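SH3 domain-containing protein (Dictyostelium discoideum, PDB 4NQI) remodels membranes through its N-terminal inverse BAR (I-BAR) domain, controlling osmoregulation, phagocytosis and cytokinesis, and probably binds phosphatidylinositol lipids. Local coordinates at the interface of chains A and B. Residues are numbered along the deposited sequence; one frame, centred on the assembly and turned at random. Chains: chain A/B, SH3 domain-containing protein.

Contact 1: the interface of chains A and B. Residues chain A 188-189, 191-192; chain B 74, 78, 220, 223-224.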
ATOM      1  N   HIS A 188     -27.146   7.580  -3.224  1.00 37.09           N
ATOM      2  CA  HIS A 188     -25.779   7.919  -3.593  1.00 37.53           C
ATOM      3  C   HIS A 188     -24.990   8.450  -2.394  1.00 42.66           C
ATOM      4  O   HIS A 188     -23.791   8.193  -2.266  1.00 37.93           O
ATOM      5  CB  HIS A 188     -25.783   8.942  -4.728  1.00 40.05           C
ATOM      6  CG  HIS A 188     -26.342   8.425  -6.018  1.00 49.73           C
ATOM      7  ND1 HIS A 188     -26.496   7.073  -6.278  1.00 53.96           N
ATOM      8  CD2 HIS A 188     -26.779   9.068  -7.118  1.00 47.66           C
ATOM      9  CE1 HIS A 188     -27.003   6.919  -7.482  1.00 54.43           C
ATOM     10  NE2 HIS A 188     -27.187   8.114  -8.022  1.00 54.26           N
ATOM     11  N   ALA A 189     -25.664   9.196  -1.523  1.00 43.34           N
ATOM     12  CA  ALA A 189     -25.037   9.709  -0.307  1.00 43.31           C
ATOM     13  C   ALA A 189     -24.600   8.561   0.604  1.00 43.23           C
ATOM     14  O   ALA A 189     -23.464   8.536   1.088  1.00 41.98           O
ATOM     15  CB  ALA A 189     -25.988  10.640   0.425  1.00 38.19           C
ATOM     16  N   PHE A 191     -24.003   5.497  -0.229  1.00 39.95           N
ATOM     17  CA  PHE A 191     -22.899   4.822  -0.908  1.00 37.30           C
ATOM     18  C   PHE A 191     -21.558   5.480  -0.587  1.00 35.64           C
ATOM     19  O   PHE A 191     -20.599   4.809  -0.197  1.00 31.09           O
ATOM     20  CB  PHE A 191     -23.145   4.836  -2.419  1.00 40.33           C
ATOM     21  CG  PHE A 191     -21.962   4.401  -3.241  1.00 35.98           C
ATOM     22  CD1 PHE A 191     -21.686   3.054  -3.432  1.00 37.37           C
ATOM     23  CD2 PHE A 191     -21.144   5.341  -3.851  1.00 38.94           C
ATOM     24  CE1 PHE A 191     -20.601   2.656  -4.199  1.00 41.02           C
ATOM     25  CE2 PHE A 191     -20.060   4.949  -4.614  1.00 46.31           C
ATOM     26  CZ  PHE A 191     -19.790   3.606  -4.789  1.00 46.16           C
ATOM     27  N   LEU A 192     -21.500   6.797  -0.757  1.00 30.65           N
ATOM     28  CA  LEU A 192     -20.285   7.557  -0.497  1.00 36.47           C
ATOM     29  C   LEU A 192     -19.918   7.546   0.986  1.00 42.47           C
ATOM     30  O   LEU A 192     -18.746   7.408   1.342  1.00 36.40           O
ATOM     31  CB  LEU A 192     -20.445   8.994  -0.994  1.00 38.28           C
ATOM     32  CG  LEU A 192     -20.521   9.170  -2.512  1.00 41.02           C
ATOM     33  CD1 LEU A 192     -20.836  10.613  -2.877  1.00 37.70           C
ATOM     34  CD2 LEU A 192     -19.218   8.733  -3.169  1.00 41.95           C
TER
ATOM     35  N   PHE B  74     -23.326  14.195  -8.081  1.00 41.00           N
ATOM     36  CA  PHE B  74     -22.961  12.855  -7.630  1.00 42.23           C
ATOM     37  C   PHE B  74     -22.184  12.132  -8.729  1.00 42.51           C
ATOM     38  O   PHE B  74     -21.146  11.516  -8.464  1.00 44.47           O
ATOM     39  CB  PHE B  74     -24.196  12.052  -7.207  1.00 34.49           C
ATOM     40  CG  PHE B  74     -24.606  12.274  -5.773  1.00 40.42           C
ATOM     41  CD1 PHE B  74     -23.868  11.722  -4.732  1.00 42.47           C
ATOM     42  CD2 PHE B  74     -25.729  13.025  -5.464  1.00 40.01           C
ATOM     43  CE1 PHE B  74     -24.244  11.920  -3.412  1.00 39.64           C
ATOM     44  CE2 PHE B  74     -26.107  13.226  -4.146  1.00 35.14           C
ATOM     45  CZ  PHE B  74     -25.363  12.673  -3.122  1.00 37.36           C
ATOM     46  N   PHE B  78     -18.471  10.473  -8.427  1.00 34.61           N
ATOM     47  CA  PHE B  78     -18.120   9.107  -8.802  1.00 41.28           C
ATOM     48  C   PHE B  78     -16.918   9.086  -9.744  1.00 44.56           C
ATOM     49  O   PHE B  78     -15.975   8.314  -9.550  1.00 42.87           O
ATOM     50  CB  PHE B  78     -19.315   8.420  -9.470  1.00 40.69           C
ATOM     51  CG  PHE B  78     -20.500   8.227  -8.559  1.00 44.21           C
ATOM     52  CD1 PHE B  78     -20.325   8.056  -7.192  1.00 47.81           C
ATOM     53  CD2 PHE B  78     -21.788   8.206  -9.073  1.00 46.85           C
ATOM     54  CE1 PHE B  78     -21.416   7.872  -6.356  1.00 47.27           C
ATOM     55  CE2 PHE B  78     -22.882   8.022  -8.242  1.00 47.42           C
ATOM     56  CZ  PHE B  78     -22.694   7.855  -6.883  1.00 48.24           C
ATOM     57  N   HIS B 220     -17.091  14.471  -1.191  1.00 40.86           N
ATOM     58  CA  HIS B 220     -18.166  13.587  -0.741  1.00 42.88           C
ATOM     59  C   HIS B 220     -18.946  14.198   0.418  1.00 48.25           C
ATOM     60  O   HIS B 220     -20.176  14.113   0.456  1.00 51.10           O
ATOM     61  CB  HIS B 220     -17.618  12.219  -0.322  1.00 37.06           C
ATOM     62  CG  HIS B 220     -16.886  11.497  -1.414  1.00 40.18           C
ATOM     63  ND1 HIS B 220     -16.150  10.359  -1.181  1.00 38.72           N
ATOM     64  CD2 HIS B 220     -16.778  11.757  -2.737  1.00 35.57           C
ATOM     65  CE1 HIS B 220     -15.614   9.945  -2.319  1.00 38.15           C
ATOM     66  NE2 HIS B 220     -15.980  10.776  -3.276  1.00 36.50           N
ATOM     67  N   LEU B 223     -21.276  16.618  -0.783  1.00 51.68           N
ATOM     68  CA  LEU B 223     -22.317  15.861  -1.476  1.00 50.58           C
ATOM     69  C   LEU B 223     -23.291  15.214  -0.492  1.00 45.55           C
ATOM     70  O   LEU B 223     -24.509  15.285  -0.674  1.00 39.57           O
ATOM     71  CB  LEU B 223     -21.693  14.782  -2.366  1.00 47.65           C
ATOM     72  CG  LEU B 223     -21.292  15.168  -3.790  1.00 44.19           C
ATOM     73  CD1 LEU B 223     -20.671  13.983  -4.513  1.00 43.38           C
ATOM     74  CD2 LEU B 223     -22.495  15.677  -4.558  1.00 42.22           C
ATOM     75  N   ILE B 224     -22.743  14.579   0.542  1.00 42.84           N
ATOM     76  CA  ILE B 224     -23.540  13.913   1.571  1.00 42.80           C
ATOM     77  C   ILE B 224     -24.424  14.906   2.337  1.00 56.38           C
ATOM     78  O   ILE B 224     -25.606  14.643   2.573  1.00 58.53           O
ATOM     79  CB  ILE B 224     -22.631  13.132   2.549  1.00 37.86           C
ATOM     80  CG1 ILE B 224     -22.017  11.914   1.848  1.00 40.77           C
ATOM     81  CG2 ILE B 224     -23.404  12.690   3.782  1.00 32.99           C
ATOM     82  CD1 ILE B 224     -20.818  11.314   2.578  1.00 46.03           C
TER

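Contact 2: the interface of chains A and B. Residues chain A 26, 31, 35, 184, 188; chain B 69-70, 78.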
ATOM      1  N   ASN A  26     -34.336   4.212 -13.645  1.00 47.88           N
ATOM      2  CA  ASN A  26     -32.922   4.180 -13.277  1.00 50.99           C
ATOM      3  C   ASN A  26     -32.666   3.458 -11.952  1.00 51.43           C
ATOM      4  O   ASN A  26     -31.743   2.647 -11.845  1.00 54.08           O
ATOM      5  CB  ASN A  26     -32.354   5.598 -13.211  1.00 55.01           C
ATOM      6  CG  ASN A  26     -30.874   5.617 -12.878  1.00 61.47           C
ATOM      7  OD1 ASN A  26     -30.112   4.762 -13.332  1.00 60.80           O
ATOM      8  ND2 ASN A  26     -30.458   6.592 -12.075  1.00 65.45           N
ATOM      9  N   SER A  31     -29.533   0.894 -11.897  1.00 53.27           N
ATOM     10  CA  SER A  31     -28.659   1.034 -10.727  1.00 55.22           C
ATOM     11  C   SER A  31     -28.234  -0.251  -9.989  1.00 55.90           C
ATOM     12  O   SER A  31     -27.049  -0.415  -9.700  1.00 56.20           O
ATOM     13  CB  SER A  31     -29.236   2.057  -9.739  1.00 56.62           C
ATOM     14  OG  SER A  31     -29.346   3.332 -10.343  1.00 61.36           O
ATOM     15  N   PHE A  35     -24.274  -0.995  -9.187  1.00 43.40           N
ATOM     16  CA  PHE A  35     -23.755  -0.905  -7.825  1.00 43.67           C
ATOM     17  C   PHE A  35     -23.296  -2.261  -7.283  1.00 47.20           C
ATOM     18  O   PHE A  35     -22.388  -2.328  -6.452  1.00 45.24           O
ATOM     19  CB  PHE A  35     -24.790  -0.264  -6.895  1.00 41.40           C
ATOM     20  CG  PHE A  35     -24.842   1.238  -6.988  1.00 48.06           C
ATOM     21  CD1 PHE A  35     -25.618   1.868  -7.953  1.00 48.70           C
ATOM     22  CD2 PHE A  35     -24.114   2.021  -6.106  1.00 45.99           C
ATOM     23  CE1 PHE A  35     -25.664   3.249  -8.035  1.00 43.47           C
ATOM     24  CE2 PHE A  35     -24.155   3.402  -6.183  1.00 44.99           C
ATOM     25  CZ  PHE A  35     -24.931   4.016  -7.148  1.00 42.34           C
ATOM     26  N   GLU A 184     -32.989   8.927  -4.873  1.00 40.54           N
ATOM     27  CA  GLU A 184     -31.751   8.665  -5.597  1.00 43.49           C
ATOM     28  C   GLU A 184     -30.567   9.359  -4.927  1.00 47.27           C
ATOM     29  O   GLU A 184     -29.468   8.797  -4.852  1.00 43.46           O
ATOM     30  CB  GLU A 184     -31.880   9.113  -7.055  1.00 50.60           C
ATOM     31  CG  GLU A 184     -30.748   8.647  -7.958  1.00 59.35           C
ATOM     32  CD  GLU A 184     -31.059   8.835  -9.433  1.00 68.88           C
ATOM     33  OE1 GLU A 184     -31.366   9.976  -9.841  1.00 70.13           O
ATOM     34  OE2 GLU A 184     -31.003   7.839 -10.183  1.00 74.60           O
ATOM     35  N   HIS A 188     -27.146   7.580  -3.224  1.00 37.09           N
ATOM     36  CA  HIS A 188     -25.779   7.919  -3.593  1.00 37.53           C
ATOM     37  C   HIS A 188     -24.990   8.450  -2.394  1.00 42.66           C
ATOM     38  O   HIS A 188     -23.791   8.193  -2.266  1.00 37.93           O
ATOM     39  CB  HIS A 188     -25.783   8.942  -4.728  1.00 40.05           C
ATOM     40  CG  HIS A 188     -26.342   8.425  -6.018  1.00 49.73           C
ATOM     41  ND1 HIS A 188     -26.496   7.073  -6.278  1.00 53.96           N
ATOM     42  CD2 HIS A 188     -26.779   9.068  -7.118  1.00 47.66           C
ATOM     43  CE1 HIS A 188     -27.003   6.919  -7.482  1.00 54.43           C
ATOM     44  NE2 HIS A 188     -27.187   8.114  -8.022  1.00 54.26           N
TER
ATOM     45  N   HIS B  69     -25.387   6.226 -16.277  1.00 66.46           N
ATOM     46  CA  HIS B  69     -26.786   6.577 -16.042  1.00 63.97           C
ATOM     47  C   HIS B  69     -26.962   7.611 -14.929  1.00 63.64           C
ATOM     48  O   HIS B  69     -28.068   8.107 -14.707  1.00 66.55           O
ATOM     49  CB  HIS B  69     -27.600   5.322 -15.714  1.00 57.85           C
ATOM     50  CG  HIS B  69     -27.799   4.407 -16.882  1.00 64.33           C
ATOM     51  ND1 HIS B  69     -27.192   3.173 -16.976  1.00 68.52           N
ATOM     52  CD2 HIS B  69     -28.544   4.546 -18.004  1.00 66.06           C
ATOM     53  CE1 HIS B  69     -27.554   2.591 -18.106  1.00 68.91           C
ATOM     54  NE2 HIS B  69     -28.375   3.404 -18.748  1.00 69.50           N
ATOM     55  N   ASN B  70     -25.875   7.930 -14.233  1.00 60.20           N
ATOM     56  CA  ASN B  70     -25.931   8.903 -13.146  1.00 56.21           C
ATOM     57  C   ASN B  70     -25.048  10.125 -13.399  1.00 57.16           C
ATOM     58  O   ASN B  70     -23.817  10.047 -13.313  1.00 63.35           O
ATOM     59  CB  ASN B  70     -25.567   8.240 -11.811  1.00 56.01           C
ATOM     60  CG  ASN B  70     -26.439   7.035 -11.502  1.00 59.22           C
ATOM     61  OD1 ASN B  70     -27.606   7.175 -11.131  1.00 59.92           O
ATOM     62  ND2 ASN B  70     -25.873   5.841 -11.653  1.00 61.00           N
ATOM     63  N   PHE B  78     -18.471  10.473  -8.427  1.00 34.61           N
ATOM     64  CA  PHE B  78     -18.120   9.107  -8.802  1.00 41.28           C
ATOM     65  C   PHE B  78     -16.918   9.086  -9.744  1.00 44.56           C
ATOM     66  O   PHE B  78     -15.975   8.314  -9.550  1.00 42.87           O
ATOM     67  CB  PHE B  78     -19.315   8.420  -9.470  1.00 40.69           C
ATOM     68  CG  PHE B  78     -20.500   8.227  -8.559  1.00 44.21           C
ATOM     69  CD1 PHE B  78     -20.325   8.056  -7.192  1.00 47.81           C
ATOM     70  CD2 PHE B  78     -21.788   8.206  -9.073  1.00 46.85           C
ATOM     71  CE1 PHE B  78     -21.416   7.872  -6.356  1.00 47.27           C
ATOM     72  CE2 PHE B  78     -22.882   8.022  -8.242  1.00 47.42           C
ATOM     73  CZ  PHE B  78     -22.694   7.855  -6.883  1.00 48.24           C
TER

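Contact 1: the interface of chains A and B
A:His188, on helix 160-225 of chain A, reaches between B:Phe74 and B:Phe78, two phenylalanines four residues apart on helix 72-140 of chain B. Its CB lies over one face of the B:Phe74 ring, off centre, 3.4 Å from CD1, a CH-pi contact. The opposite face of that ring is covered from within chain B by methyl CD2 of B:Leu223, so the phenyl group is sandwiched between A:His188 CB and a leucine methyl of its own chain. One atom further out, CG of the imidazole meets CZ of B:Phe78 at 3.8 Å. The two rings stand almost perpendicular, 82° between planes, with the phenyl rim pointing at the imidazole face and ND1 lying in the plane of the phenyl ring at its edge. On the other side of the imidazole rim, CD2 comes to 3.9 Å from CB of B:Phe74. One turn on, A:Leu192 divides its branches: CD1 packs against both the B:Phe74 rim and CD1 of B:Leu223, while CD2 sits over the centre of the B:His220 ring, 3.8 Å from NE2. A:Phe191, its CG anti to the backbone N (chi1 169°), reaches the neighbouring rim of B:Phe78, its CD2 3.6 Å from that ring's CE1, again edge-to-face. The patch is a helix-packing core of aromatic and aliphatic groups that helps clamp the two I-BAR subunits into an elongated antiparallel dimer.

Contact 2: the interface of chains A and B
A:Asn26 and B:Asn70 join their side-chain amides across the interface, ND2 of A:Asn26 donating to the carbonyl oxygen OD1 of B:Asn70 at 3.1 Å. In A:Asn26, CG stands anti to the backbone N (chi1 -178°), which carries the amide across to the loop. The bond is nearly straight, 168° at the hydrogen, and the acceptor lies in the amide plane of the donor; seen from B:Asn70, however, the nitrogen stands above the carbonyl plane, and the two amides are turned 46° against each other. The same OD1 also accepts a weak, bent hydrogen bond from imidazole NE2 of A:His188 at 3.3 Å, the ring standing almost perpendicular to the amide. One carbonyl oxygen thus faces donors from helices 15-64 and 160-225 of chain A, firmly only for A:Asn26. Beside it, CB of B:His69 touches OD1 of A:Asn26 at 3.5 Å; the amide of A:Asn26 meets B:His69 as well as B:Asn70, neighbours in the loop ahead of helix 72-140. An alanine here is likely to leave OD1 of B:Asn70 without its near-straight donor, relying on the weak histidine bond, and the B:Asn70 amide freer to turn. Behind this first shell, the carbonyl O of A:Glu184 lies against the imidazole face of A:His188 opposite B:Phe78, so the ring is held between the two. Further back, OG of A:Ser31 donates to the backbone O of A:Asn26 at 2.9 Å, from above the carbonyl plane, which ties the residue's backbone within helix 15-64.

Contact 1 and contact 2 are neighbouring parts of one interface, the centres of their C-alpha atoms about 10 Å apart. They share A:His188 and B:Phe78, and helices 160-225 of chain A and 72-140 of chain B run through both. Contact 1 adds helix 152-224 of chain B; contact 2 adds helix 15-64 of chain A and the loop at residues 69-70 of chain B. A:His188 therefore joins a mainly apolar patch to a more polar one. Two-fold symmetry repeats both with the chains exchanged, so the pair probably helps fix the alignment of the dimer that the I-BAR domain presents to membranes.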